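Local coordinates for cellulosomal scaffoldin anchoring protein C (Acetivibrio cellulolyticus, PDB 4UYP) that forms a type I cohesin module of a cellulosomal anchoring scaffoldin, which binds the dockerin of the adaptor scaffoldin ScaB, at residues C[19-24]-C[91-96]. Residues are numbered along the deposited sequence; the frame is centred on the assembly and turned at random.
Sequences VPITFT and GVFATI
The rings of F23 and F93 lie nearly parallel, planes 16° apart, but offset enough that little of one ring lies over the other. They join 19-24 and 91-96, antiparallel neighbours in the cohesin beta-sandwich, at a classic beta bulge: two residues, F93 and A94, stand against the single residue I21. F93 CB sits over one face of the F23 ring, a CH-pi contact 3.8 Å from the ring centroid, while F23 CZ comes over one face of the F93 ring near its rim, 3.4 Å from F93 CG. F121 meets the F23 ring and F62 the F93 ring edge-to-face. With near-helical backbone angles, F93 directs its CB toward 19-24, and the bulge probably helps bring its ring, CG anti to the backbone N (chi1 170°), against F23. V19, I21, F23, A94 and I96 form the buried face; P20, T22, V92 and T95 lie on the other. In the conformer modelled for I21, its CD1 meets I96 CD1 at 3.9 Å. Regular pairing resumes beyond the bulge in both directions, V19 with I96 and F23 with G91. At the bulge, I21 O accepts F93 N at 2.8 Å and, weakly, A94 N at 3.5 Å.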
loop_
_atom_site.group_PDB
_atom_site.type_symbol
_atom_site.label_atom_id
_atom_site.label_comp_id
_atom_site.label_asym_id
_atom_site.label_seq_id
_atom_site.Cartn_x
_atom_site.Cartn_y
_atom_site.Cartn_z
ATOM N N VAL C 19 17.194 5.126 3.366
ATOM C CA VAL C 19 16.453 4.099 4.085
ATOM C C VAL C 19 16.928 2.736 3.519
ATOM O O VAL C 19 16.486 2.346 2.438
ATOM C CB VAL C 19 14.926 4.358 3.838
ATOM C CG1 VAL C 19 14.084 3.181 4.365
ATOM C CG2 VAL C 19 14.476 5.635 4.562
ATOM N N PRO C 20 17.688 1.974 4.319
ATOM C CA PRO C 20 18.142 0.614 3.877
ATOM C C PRO C 20 17.050 -0.424 4.109
ATOM O O PRO C 20 16.346 -0.387 5.097
ATOM C CB PRO C 20 19.376 0.352 4.728
ATOM C CG PRO C 20 19.096 1.076 6.028
ATOM C CD PRO C 20 18.270 2.338 5.629
ATOM N N ILE C 21 16.965 -1.347 3.167
ATOM C CA ILE C 21 16.088 -2.493 3.286
ATOM C C ILE C 21 17.010 -3.717 3.478
ATOM O O ILE C 21 17.813 -4.067 2.587
ATOM C CB ILE C 21 15.147 -2.692 2.103
ATOM C CG1 ILE C 21 14.212 -1.475 1.851
ATOM C CG2 ILE C 21 14.367 -4.017 2.265
ATOM C CD1 ILE C 21 13.721 -1.306 0.445
ATOM N N THR C 22 16.890 -4.350 4.656
ATOM C CA THR C 22 17.810 -5.411 5.096
ATOM C C THR C 22 17.031 -6.710 5.166
ATOM O O THR C 22 15.878 -6.742 5.615
ATOM C CB THR C 22 18.452 -5.145 6.494
ATOM O OG1 THR C 22 19.066 -3.851 6.501
ATOM C CG2 THR C 22 19.460 -6.281 6.945
ATOM N N PHE C 23 17.652 -7.801 4.741
ATOM C CA PHE C 23 17.059 -9.119 4.948
ATOM C C PHE C 23 17.941 -9.939 5.955
ATOM O O PHE C 23 19.183 -9.988 5.872
ATOM C CB PHE C 23 17.175 -9.945 3.661
ATOM C CG PHE C 23 16.352 -9.475 2.457
ATOM C CD1 PHE C 23 15.377 -8.465 2.577
ATOM C CD2 PHE C 23 16.580 -10.052 1.188
ATOM C CE1 PHE C 23 14.641 -8.041 1.433
ATOM C CE2 PHE C 23 15.797 -9.687 0.083
ATOM C CZ PHE C 23 14.836 -8.682 0.205
ATOM N N THR C 24 17.223 -10.507 6.923
ATOM C CA THR C 24 17.856 -11.298 8.010
ATOM C C THR C 24 17.230 -12.685 7.975
ATOM O O THR C 24 16.082 -12.859 7.711
ATOM C CB THR C 24 17.702 -10.524 9.362
ATOM O OG1 THR C 24 18.595 -9.380 9.293
ATOM C CG2 THR C 24 18.256 -11.354 10.572
ATOM N N GLY C 91 21.788 -9.420 4.512
ATOM C CA GLY C 91 22.477 -8.144 4.216
ATOM C C GLY C 91 21.502 -7.169 3.649
ATOM O O GLY C 91 20.313 -7.294 3.772
ATOM N N VAL C 92 22.064 -6.119 3.049
ATOM C CA VAL C 92 21.240 -5.054 2.452
ATOM C C VAL C 92 20.794 -5.439 1.045
ATOM O O VAL C 92 21.645 -5.695 0.109
ATOM C CB VAL C 92 22.062 -3.757 2.403
ATOM C CG1 VAL C 92 21.223 -2.623 1.781
ATOM C CG2 VAL C 92 22.454 -3.335 3.865
ATOM N N PHE C 93 19.476 -5.457 0.858
ATOM C CA PHE C 93 18.905 -5.727 -0.423
ATOM C C PHE C 93 18.924 -4.460 -1.279
ATOM O O PHE C 93 19.255 -4.556 -2.460
ATOM C CB PHE C 93 17.448 -6.185 -0.194
ATOM C CG PHE C 93 16.633 -6.294 -1.430
ATOM C CD1 PHE C 93 16.957 -7.319 -2.388
ATOM C CD2 PHE C 93 15.526 -5.514 -1.622
ATOM C CE1 PHE C 93 16.147 -7.486 -3.544
ATOM C CE2 PHE C 93 14.757 -5.660 -2.793
ATOM C CZ PHE C 93 15.110 -6.612 -3.718
ATOM N N ALA C 94 18.508 -3.303 -0.717
ATOM C CA ALA C 94 18.433 -2.050 -1.495
ATOM C C ALA C 94 18.361 -0.952 -0.522
ATOM O O ALA C 94 18.000 -1.150 0.659
ATOM C CB ALA C 94 17.216 -2.059 -2.450
ATOM N N THR C 95 18.643 0.272 -0.977
ATOM C CA THR C 95 18.498 1.480 -0.163
ATOM C C THR C 95 17.699 2.483 -0.958
ATOM O O THR C 95 18.003 2.725 -2.128
ATOM C CB THR C 95 19.848 2.044 0.189
ATOM O OG1 THR C 95 20.600 1.040 0.919
ATOM C CG2 THR C 95 19.741 3.293 1.112
ATOM N N ILE C 96 16.700 3.056 -0.322
ATOM C CA ILE C 96 15.872 4.082 -1.009
ATOM C C ILE C 96 16.373 5.465 -0.552
ATOM O O ILE C 96 16.450 5.668 0.696
ATOM C CB ILE C 96 14.406 3.960 -0.695
ATOM C CG1 ILE C 96 13.923 2.561 -1.118
ATOM C CG2 ILE C 96 13.590 5.030 -1.451
ATOM C CD1 ILE C 96 12.554 2.286 -0.537
#